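Local structure of CAS6A (Thermus thermophilus, 4C97) at residues V13-G18 against P91-A96; L23-F28 against L50-R55; Y30-E35 against A72-R77. The protein probably acts as a Cas6-family endoribonuclease that cuts CRISPR RNA precursors as part of antiviral defence. The protein carries 1 engineered substitution. All coordinates share one frame; numbering follows the deposited sequence.

All three contacts belong to the first ferredoxin-like half of the chain, and interactions 2 and 3 lie within the loop closed by interaction 1, which pairs strand 6-15 with strand 91-109. Helix 22-36 carries the other two: its first turns rest on edge strand 48-55 in interaction 2, and later turns meet helix 68-79 in interaction 3. Those two have centres about 15 Å apart and touch where Gly27 O lies 3.4 Å from Arg34 NH2. Interaction 1 touches neither; its centre is about 12 Å from that of interaction 2 and about 19 Å from that of interaction 3. A sulfate ion, probably from the crystallisation liquor, is bound by Arg26 of interaction 2.

Interaction 1: V13-G18 against P91-A96; sequences VLEGEG and PFRVRA
Leu14 and Phe92 form the close-packed side of this antiparallel strand pair. Leu14 CD1 sits over one face of the Phe92 ring, 4.2 Å from its centroid and displaced toward the rim, a CH-pi contact. The other methyl, Leu14 CD2, reaches Val94 CG2 at 4.1 Å; Leu14 and Val94 are directly opposed as a non-hydrogen-bonded pair, with both side chains on the same face of the sheet. Next to them Glu15 and Arg93 are a hydrogen-bonded pair: Glu15 N gives Arg93 O a nearly straight bond of 2.9 Å, and Arg93 N returns one to Glu15 O at 2.8 Å.

The opposite face is looser and more exposed. There Glu15 OE1 meets Arg95 NH2 at 2.8 Å in a salt bridge whose hydrogen bond is bent (140°) and weak, with the carboxylate and guanidinium planes 61° apart. Arg93 runs its CD past Glu15 OE2, but its NH1 is bonded to Gly83 O. Beyond Gly16 the two chains separate, and a water links them by donating to both Glu17 O and Pro91 O.

In the ferredoxin-like sheet this is the join between the first and last core strands. Strand 58-65 pairs with the far side of strand 6-15, strand 85-87 flanks strand 91-109, and Leu88 packs on both Leu14 and Phe28 of helix 22-36.

Interaction 2: L23-F28 against L50-R55; sequences LGLRGF and LGFGGR. With SO4 (sulfate ion), chain C.
Leu25 presses a single methyl, CD2, onto strand 50-55, in the ferredoxin-like fold of the Cas6 family, where the first helix lies across the sheet. That methyl, Leu25 CD2, is 3.2 Å from Gly51 O, a tight approach, and it also touches Leu50 CB at 4.0 Å and Phe52 CD1 at 4.1 Å, the ring being met obliquely. One methyl thus touches three consecutive strand residues, meeting the middle one, Gly51, at its carbonyl oxygen. Leu50 answers from the strand: its CD1 comes within 3.6 Å of Arg26 CA and lies against the CB and CG of the same arginine, the two side chains crossing at about a right angle.

Phe52 CG takes the crowded position between its backbone N and carbonyl carbon (chi1 57°), and from there the CD1 corner of the ring meets Leu25 CD2.

In the next shell, Leu25 also packs on Ala61 of strand 58-65, Leu50 on Val63 and Phe29, and Phe52 on Pro22. The backbone of Leu50 bonds to Thr231, in the loop leading to the last strand, and the same loop supplies Ser232 to Arg26 NH1 and Lys230 to the sulfate. Two basic side chains and a serine hydroxyl here are consistent with a place able to take a phosphate, although only sulfate is bound. The arginine chain leads away from the strand and grips the ion with two N-H groups: Arg26 NH1 to sulfate O1 at 3.1 Å, and Arg26 NH2 to sulfate O3, near the guanidinium plane, at 2.9 Å.

Interaction 3: Y30-E35 against A72-R77; sequences YGLLRE and ARLAPR
Arg77 starts with CG anti to its backbone N (chi1 -178°) and then bends at chi2 (79°), which turns CD aside; the guanidinium lies with one face on Leu32 and an edge toward Glu35. Leu32 CD2 stands 3.6 Å above the centre of the Arg77 guanidinium plane, with Arg77 CZ its nearest atom, and the methyl also rests on the arginine's CG. The flat cation therefore has a hydrocarbon surface against one face. At its edge Glu35 OE1 approaches Arg77 NE at 3.4 Å, a salt bridge with a long, weak hydrogen bond that is nevertheless fairly straight (158°). Carboxylate and guanidinium are strongly twisted against each other, and the two side chains cross at about a right angle. Glu35 is exposed, so solvent would probably soften this attraction; the pair lies at the outer margin of the contact.

Further in, the packing is aliphatic. Leu74 divides its methyls between two leucines of the facing helix: Leu74 CD2 meets Leu32 CB at 3.9 Å, and Leu74 CD1 meets Leu33 CD1, also at 3.9 Å. The CB of Leu33 points away from segment 72-77, and only the far part of its chain turns back to touch.

The segment axes pass 10.7 Å apart, and helix 72-77 is kinked at Pro76, just before Arg77. These are the two helices of the ferredoxin-like half, 22-36 and 68-79. Each closes over the junction with residues from neighbouring turns: Phe29 of the first packs on Leu74, while Leu70 and Leu78 of the second pack on Leu33 and Leu32.

Interaction 1: V13-G18 against P91-A96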
loop_
_atom_site.group_PDB
_atom_site.type_symbol
_atom_site.label_atom_id
_atom_site.label_comp_id
_atom_site.label_asym_id
_atom_site.label_seq_id
_atom_site.Cartn_x
_atom_site.Cartn_y
_atom_site.Cartn_z
ATOM N N VAL A 13 -8.753 -11.387 9.323
ATOM C CA VAL A 13 -8.863 -11.199 10.758
ATOM C C VAL A 13 -8.386 -12.493 11.401
ATOM O O VAL A 13 -8.885 -13.568 11.086
ATOM C CB VAL A 13 -10.303 -10.875 11.187
ATOM C CG1 VAL A 13 -10.406 -10.744 12.699
ATOM C CG2 VAL A 13 -10.773 -9.607 10.514
ATOM N N LEU A 14 -7.406 -12.386 12.293
ATOM C CA LEU A 14 -6.672 -13.565 12.747
ATOM C C LEU A 14 -6.892 -13.844 14.217
ATOM O O LEU A 14 -6.874 -12.934 15.035
ATOM C CB LEU A 14 -5.169 -13.363 12.504
ATOM C CG LEU A 14 -4.764 -13.083 11.059
ATOM C CD1 LEU A 14 -3.287 -12.684 11.009
ATOM C CD2 LEU A 14 -5.059 -14.255 10.134
ATOM N N GLU A 15 -7.076 -15.117 14.556
ATOM C CA GLU A 15 -7.039 -15.513 15.954
ATOM C C GLU A 15 -5.847 -16.426 16.180
ATOM O O GLU A 15 -5.580 -17.342 15.399
ATOM C CB GLU A 15 -8.364 -16.138 16.415
ATOM C CG GLU A 15 -9.098 -16.926 15.361
ATOM C CD GLU A 15 -10.352 -17.616 15.899
ATOM O OE1 GLU A 15 -10.556 -17.609 17.132
ATOM O OE2 GLU A 15 -11.132 -18.164 15.087
ATOM N N GLY A 16 -5.135 -16.158 17.262
ATOM C CA GLY A 16 -3.893 -16.836 17.558
ATOM C C GLY A 16 -2.972 -15.900 18.295
ATOM O O GLY A 16 -3.262 -14.717 18.433
ATOM N N GLU A 17 -1.862 -16.439 18.775
ATOM C CA GLU A 17 -0.893 -15.675 19.542
ATOM C C GLU A 17 0.092 -14.964 18.609
ATOM O O GLU A 17 0.551 -15.529 17.614
ATOM C CB GLU A 17 -0.144 -16.614 20.497
ATOM C CG GLU A 17 -0.048 -16.123 21.929
ATOM C CD GLU A 17 0.541 -17.165 22.856
ATOM O OE1 GLU A 17 0.207 -18.358 22.706
ATOM O OE2 GLU A 17 1.353 -16.790 23.727
ATOM N N GLY A 18 0.403 -13.712 18.919
ATOM C CA GLY A 18 1.439 -12.991 18.203
ATOM C C GLY A 18 0.924 -12.196 17.023
ATOM O O GLY A 18 -0.277 -11.965 16.886
ATOM N N PRO A 91 1.218 -19.786 13.629
ATOM C CA PRO A 91 -0.068 -20.256 13.102
ATOM C C PRO A 91 -1.218 -19.374 13.583
ATOM O O PRO A 91 -1.226 -18.951 14.740
ATOM C CB PRO A 91 -0.191 -21.645 13.704
ATOM C CG PRO A 91 0.578 -21.561 14.993
ATOM C CD PRO A 91 1.717 -20.644 14.719
ATOM N N PHE A 92 -2.167 -19.090 12.697
ATOM C CA PHE A 92 -3.379 -18.366 13.061
ATOM C C PHE A 92 -4.559 -19.061 12.442
ATOM O O PHE A 92 -4.447 -19.669 11.387
ATOM C CB PHE A 92 -3.359 -16.929 12.520
ATOM C CG PHE A 92 -2.241 -16.085 13.065
ATOM C CD1 PHE A 92 -2.396 -15.390 14.254
ATOM C CD2 PHE A 92 -1.043 -15.990 12.387
ATOM C CE1 PHE A 92 -1.367 -14.611 14.758
ATOM C CE2 PHE A 92 -0.009 -15.210 12.885
ATOM C CZ PHE A 92 -0.173 -14.526 14.073
ATOM N N ARG A 93 -5.706 -18.938 13.085
ATOM C CA ARG A 93 -6.948 -19.304 12.454
ATOM C C ARG A 93 -7.560 -18.048 11.823
ATOM O O ARG A 93 -7.568 -16.974 12.425
ATOM C CB ARG A 93 -7.884 -19.924 13.486
ATOM C CG ARG A 93 -9.231 -20.300 12.947
ATOM C CD ARG A 93 -10.002 -21.134 13.948
ATOM N NE ARG A 93 -9.165 -22.185 14.526
ATOM C CZ ARG A 93 -8.901 -23.352 13.941
ATOM N NH1 ARG A 93 -9.419 -23.641 12.755
ATOM N NH2 ARG A 93 -8.120 -24.238 14.549
ATOM N N VAL A 94 -8.032 -18.176 10.593
ATOM C CA VAL A 94 -8.621 -17.051 9.897
ATOM C C VAL A 94 -10.091 -16.966 10.270
ATOM O O VAL A 94 -10.894 -17.809 9.868
ATOM C CB VAL A 94 -8.457 -17.185 8.374
ATOM C CG1 VAL A 94 -9.152 -16.046 7.647
ATOM C CG2 VAL A 94 -6.979 -17.215 7.999
ATOM N N ARG A 95 -10.441 -15.944 11.041
ATOM C CA ARG A 95 -11.809 -15.799 11.519
ATOM C C ARG A 95 -12.717 -15.233 10.457
ATOM O O ARG A 95 -13.878 -15.640 10.337
ATOM C CB ARG A 95 -11.858 -14.884 12.726
ATOM C CG ARG A 95 -13.271 -14.556 13.170
ATOM C CD ARG A 95 -13.230 -13.771 14.449
ATOM N NE ARG A 95 -12.592 -14.559 15.499
ATOM C CZ ARG A 95 -11.786 -14.067 16.433
ATOM N NH1 ARG A 95 -11.507 -12.767 16.471
ATOM N NH2 ARG A 95 -11.259 -14.884 17.336
ATOM N N ALA A 96 -12.198 -14.275 9.703
ATOM C CA ALA A 96 -12.979 -13.623 8.674
ATOM C C ALA A 96 -12.062 -13.081 7.601
ATOM O O ALA A 96 -10.919 -12.719 7.869
ATOM C CB ALA A 96 -13.821 -12.494 9.281
HETATM O O HOH W 1 0.020 -18.459 17.072
#

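Interaction 2: L23-F28 against L50-R55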
loop_
_atom_site.group_PDB
_atom_site.type_symbol
_atom_site.label_atom_id
_atom_site.label_comp_id
_atom_site.label_asym_id
_atom_site.label_seq_id
_atom_site.Cartn_x
_atom_site.Cartn_y
_atom_site.Cartn_z
ATOM N N LEU A 23 7.994 -12.375 6.246
ATOM C CA LEU A 23 8.355 -13.493 5.376
ATOM C C LEU A 23 7.331 -14.636 5.413
ATOM O O LEU A 23 7.026 -15.223 4.370
ATOM C CB LEU A 23 9.767 -13.973 5.675
ATOM C CG LEU A 23 10.722 -12.885 5.167
ATOM C CD1 LEU A 23 11.915 -12.786 6.026
ATOM C CD2 LEU A 23 11.093 -13.127 3.710
ATOM N N GLY A 24 6.760 -14.932 6.575
ATOM C CA GLY A 24 5.725 -15.960 6.626
ATOM C C GLY A 24 4.482 -15.552 5.827
ATOM O O GLY A 24 3.881 -16.370 5.093
ATOM N N LEU A 25 4.083 -14.288 5.977
ATOM C CA LEU A 25 2.957 -13.754 5.198
ATOM C C LEU A 25 3.237 -13.835 3.696
ATOM O O LEU A 25 2.412 -14.354 2.916
ATOM C CB LEU A 25 2.651 -12.309 5.611
ATOM C CG LEU A 25 1.487 -11.655 4.868
ATOM C CD1 LEU A 25 0.200 -12.453 4.973
ATOM C CD2 LEU A 25 1.262 -10.237 5.406
ATOM N N ARG A 26 4.404 -13.337 3.268
ATOM C CA ARG A 26 4.706 -13.405 1.847
ATOM C C ARG A 26 4.789 -14.850 1.354
ATOM O O ARG A 26 4.337 -15.155 0.252
ATOM C CB ARG A 26 5.982 -12.641 1.488
ATOM C CG ARG A 26 6.083 -12.393 -0.012
ATOM C CD ARG A 26 7.243 -11.519 -0.353
ATOM N NE ARG A 26 8.526 -12.187 -0.163
ATOM C CZ ARG A 26 9.691 -11.581 -0.338
ATOM N NH1 ARG A 26 9.727 -10.302 -0.709
ATOM N NH2 ARG A 26 10.814 -12.239 -0.157
ATOM N N GLY A 27 5.386 -15.737 2.153
ATOM C CA GLY A 27 5.496 -17.145 1.761
ATOM C C GLY A 27 4.145 -17.790 1.570
ATOM O O GLY A 27 3.907 -18.578 0.623
ATOM N N PHE A 28 3.238 -17.452 2.478
ATOM C CA PHE A 28 1.854 -17.919 2.357
ATOM C C PHE A 28 1.200 -17.433 1.057
ATOM O O PHE A 28 0.619 -18.225 0.261
ATOM C CB PHE A 28 1.089 -17.417 3.565
ATOM C CG PHE A 28 -0.384 -17.602 3.463
ATOM C CD1 PHE A 28 -0.948 -18.851 3.655
ATOM C CD2 PHE A 28 -1.204 -16.529 3.194
ATOM C CE1 PHE A 28 -2.308 -19.022 3.564
ATOM C CE2 PHE A 28 -2.567 -16.701 3.102
ATOM C CZ PHE A 28 -3.109 -17.943 3.292
ATOM N N LEU A 50 1.378 -6.598 0.417
ATOM C CA LEU A 50 0.944 -7.296 1.609
ATOM C C LEU A 50 1.134 -6.403 2.812
ATOM O O LEU A 50 1.953 -5.475 2.806
ATOM C CB LEU A 50 1.713 -8.610 1.785
ATOM C CG LEU A 50 1.591 -9.595 0.625
ATOM C CD1 LEU A 50 2.546 -10.763 0.836
ATOM C CD2 LEU A 50 0.159 -10.069 0.487
ATOM N N GLY A 51 0.346 -6.662 3.835
ATOM C CA GLY A 51 0.492 -5.931 5.066
ATOM C C GLY A 51 -0.051 -6.673 6.249
ATOM O O GLY A 51 -0.656 -7.716 6.122
ATOM N N PHE A 52 0.188 -6.106 7.421
ATOM C CA PHE A 52 -0.302 -6.682 8.639
ATOM C C PHE A 52 -0.276 -5.647 9.726
ATOM O O PHE A 52 0.421 -4.620 9.638
ATOM C CB PHE A 52 0.543 -7.903 9.060
ATOM C CG PHE A 52 1.998 -7.600 9.238
ATOM C CD1 PHE A 52 2.862 -7.664 8.158
ATOM C CD2 PHE A 52 2.513 -7.256 10.479
ATOM C CE1 PHE A 52 4.198 -7.358 8.312
ATOM C CE2 PHE A 52 3.857 -6.967 10.622
ATOM C CZ PHE A 52 4.684 -7.009 9.533
ATOM N N GLY A 53 -1.057 -5.909 10.756
ATOM C CA GLY A 53 -1.105 -4.971 11.848
ATOM C C GLY A 53 -1.964 -5.453 12.983
ATOM O O GLY A 53 -2.298 -6.642 13.082
ATOM N N GLY A 54 -2.313 -4.499 13.840
ATOM C CA GLY A 54 -3.102 -4.761 15.018
ATOM C C GLY A 54 -2.228 -4.925 16.239
ATOM O O GLY A 54 -1.201 -4.274 16.381
ATOM N N ARG A 55 -2.650 -5.817 17.117
ATOM C CA ARG A 55 -2.027 -5.997 18.418
ATOM C C ARG A 55 -2.176 -7.459 18.791
ATOM O O ARG A 55 -2.939 -8.193 18.154
ATOM C CB ARG A 55 -2.744 -5.132 19.454
ATOM C CG ARG A 55 -4.248 -5.399 19.511
ATOM C CD ARG A 55 -4.959 -4.555 20.556
ATOM N NE ARG A 55 -6.254 -5.138 20.912
ATOM C CZ ARG A 55 -7.443 -4.689 20.508
ATOM N NH1 ARG A 55 -7.548 -3.616 19.726
ATOM N NH2 ARG A 55 -8.546 -5.317 20.901
HETATM S S SO4 C . 13.185 -9.658 -1.579
HETATM O O1 SO4 C . 12.427 -8.869 -0.638
HETATM O O2 SO4 C . 14.477 -9.008 -1.739
HETATM O O3 SO4 C . 13.321 -11.008 -1.056
HETATM O O4 SO4 C . 12.493 -9.745 -2.858
#

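Interaction 3: Y30-E35 against A72-R77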
loop_
_atom_site.group_PDB
_atom_site.type_symbol
_atom_site.label_atom_id
_atom_site.label_comp_id
_atom_site.label_asym_id
_atom_site.label_seq_id
_atom_site.Cartn_x
_atom_site.Cartn_y
_atom_site.Cartn_z
ATOM N N TYR A 30 2.699 -16.350 -1.668
ATOM C CA TYR A 30 3.337 -16.964 -2.824
ATOM C C TYR A 30 2.894 -18.415 -2.982
ATOM O O TYR A 30 2.763 -18.905 -4.092
ATOM C CB TYR A 30 4.862 -16.852 -2.730
ATOM C CG TYR A 30 5.434 -15.479 -3.086
ATOM C CD1 TYR A 30 4.621 -14.394 -3.351
ATOM C CD2 TYR A 30 6.806 -15.278 -3.147
ATOM C CE1 TYR A 30 5.156 -13.158 -3.679
ATOM C CE2 TYR A 30 7.343 -14.032 -3.474
ATOM C CZ TYR A 30 6.517 -12.986 -3.740
ATOM O OH TYR A 30 7.076 -11.764 -4.061
ATOM N N GLY A 31 2.638 -19.096 -1.874
ATOM C CA GLY A 31 2.052 -20.426 -1.943
ATOM C C GLY A 31 0.708 -20.433 -2.648
ATOM O O GLY A 31 0.441 -21.298 -3.493
ATOM N N LEU A 32 -0.165 -19.497 -2.291
ATOM C CA LEU A 32 -1.408 -19.338 -3.067
ATOM C C LEU A 32 -1.168 -18.963 -4.543
ATOM O O LEU A 32 -1.840 -19.463 -5.451
ATOM C CB LEU A 32 -2.304 -18.283 -2.429
ATOM C CG LEU A 32 -2.794 -18.608 -1.023
ATOM C CD1 LEU A 32 -3.604 -17.453 -0.501
ATOM C CD2 LEU A 32 -3.616 -19.881 -1.016
ATOM N N LEU A 33 -0.212 -18.072 -4.767
ATOM C CA LEU A 33 0.149 -17.631 -6.114
ATOM C C LEU A 33 0.644 -18.763 -7.029
ATOM O O LEU A 33 0.110 -18.957 -8.124
ATOM C CB LEU A 33 1.236 -16.576 -6.018
ATOM C CG LEU A 33 1.153 -15.434 -7.015
ATOM C CD1 LEU A 33 -0.109 -14.627 -6.775
ATOM C CD2 LEU A 33 2.389 -14.569 -6.878
ATOM N N ARG A 34 1.666 -19.492 -6.573
ATOM C CA ARG A 34 2.311 -20.564 -7.338
ATOM C C ARG A 34 1.235 -21.519 -7.841
ATOM O O ARG A 34 1.343 -22.122 -8.909
ATOM C CB ARG A 34 3.317 -21.339 -6.455
ATOM C CG ARG A 34 4.554 -20.553 -5.941
ATOM C CD ARG A 34 5.309 -21.343 -4.828
ATOM N NE ARG A 34 5.750 -20.519 -3.688
ATOM C CZ ARG A 34 5.693 -20.890 -2.403
ATOM N NH1 ARG A 34 5.221 -22.081 -2.058
ATOM N NH2 ARG A 34 6.109 -20.056 -1.445
ATOM N N GLU A 35 0.179 -21.627 -7.050
ATOM C CA GLU A 35 -0.930 -22.500 -7.353
ATOM C C GLU A 35 -1.901 -21.865 -8.343
ATOM O O GLU A 35 -2.059 -22.355 -9.463
ATOM C CB GLU A 35 -1.666 -22.822 -6.060
ATOM C CG GLU A 35 -2.999 -23.511 -6.245
ATOM C CD GLU A 35 -3.615 -23.929 -4.922
ATOM O OE1 GLU A 35 -3.710 -23.081 -4.008
ATOM O OE2 GLU A 35 -3.989 -25.115 -4.793
ATOM N N ALA A 72 -9.744 -11.869 -9.326
ATOM C CA ALA A 72 -10.713 -12.891 -9.718
ATOM C C ALA A 72 -10.222 -14.251 -9.284
ATOM O O ALA A 72 -10.995 -15.075 -8.806
ATOM C CB ALA A 72 -10.916 -12.874 -11.219
ATOM N N ARG A 73 -8.936 -14.498 -9.472
ATOM C CA ARG A 73 -8.396 -15.788 -9.077
ATOM C C ARG A 73 -8.156 -15.961 -7.583
ATOM O O ARG A 73 -8.390 -17.051 -7.048
ATOM C CB ARG A 73 -7.117 -16.056 -9.826
ATOM C CG ARG A 73 -7.350 -16.325 -11.267
ATOM C CD ARG A 73 -6.039 -16.353 -12.011
ATOM N NE ARG A 73 -6.227 -16.628 -13.430
ATOM C CZ ARG A 73 -6.886 -15.839 -14.277
ATOM N NH1 ARG A 73 -7.438 -14.700 -13.868
ATOM N NH2 ARG A 73 -6.998 -16.198 -15.548
ATOM N N LEU A 74 -7.694 -14.911 -6.911
ATOM C CA LEU A 74 -7.275 -15.051 -5.525
ATOM C C LEU A 74 -8.379 -14.827 -4.505
ATOM O O LEU A 74 -8.392 -15.501 -3.470
ATOM C CB LEU A 74 -6.102 -14.127 -5.218
ATOM C CG LEU A 74 -4.747 -14.749 -5.529
ATOM C CD1 LEU A 74 -3.712 -13.669 -5.653
ATOM C CD2 LEU A 74 -4.361 -15.713 -4.443
ATOM N N ALA A 75 -9.296 -13.892 -4.776
ATOM C CA ALA A 75 -10.313 -13.560 -3.785
ATOM C C ALA A 75 -11.083 -14.794 -3.323
ATOM O O ALA A 75 -11.175 -15.039 -2.118
ATOM C CB ALA A 75 -11.263 -12.454 -4.299
ATOM N N PRO A 76 -11.601 -15.609 -4.268
ATOM C CA PRO A 76 -12.333 -16.806 -3.835
ATOM C C PRO A 76 -11.472 -17.736 -2.995
ATOM O O PRO A 76 -11.951 -18.362 -2.052
ATOM C CB PRO A 76 -12.716 -17.493 -5.161
ATOM C CG PRO A 76 -12.588 -16.449 -6.197
ATOM C CD PRO A 76 -11.497 -15.537 -5.736
ATOM N N ARG A 77 -10.195 -17.827 -3.340
ATOM C CA ARG A 77 -9.284 -18.687 -2.600
ATOM C C ARG A 77 -9.037 -18.097 -1.206
ATOM O O ARG A 77 -8.972 -18.827 -0.224
ATOM C CB ARG A 77 -7.981 -18.857 -3.382
ATOM C CG ARG A 77 -6.969 -19.777 -2.737
ATOM C CD ARG A 77 -7.293 -21.247 -2.970
ATOM N NE ARG A 77 -6.422 -22.108 -2.170
ATOM C CZ ARG A 77 -6.505 -22.231 -0.848
ATOM N NH1 ARG A 77 -7.422 -21.549 -0.165
ATOM N NH2 ARG A 77 -5.667 -23.033 -0.205
#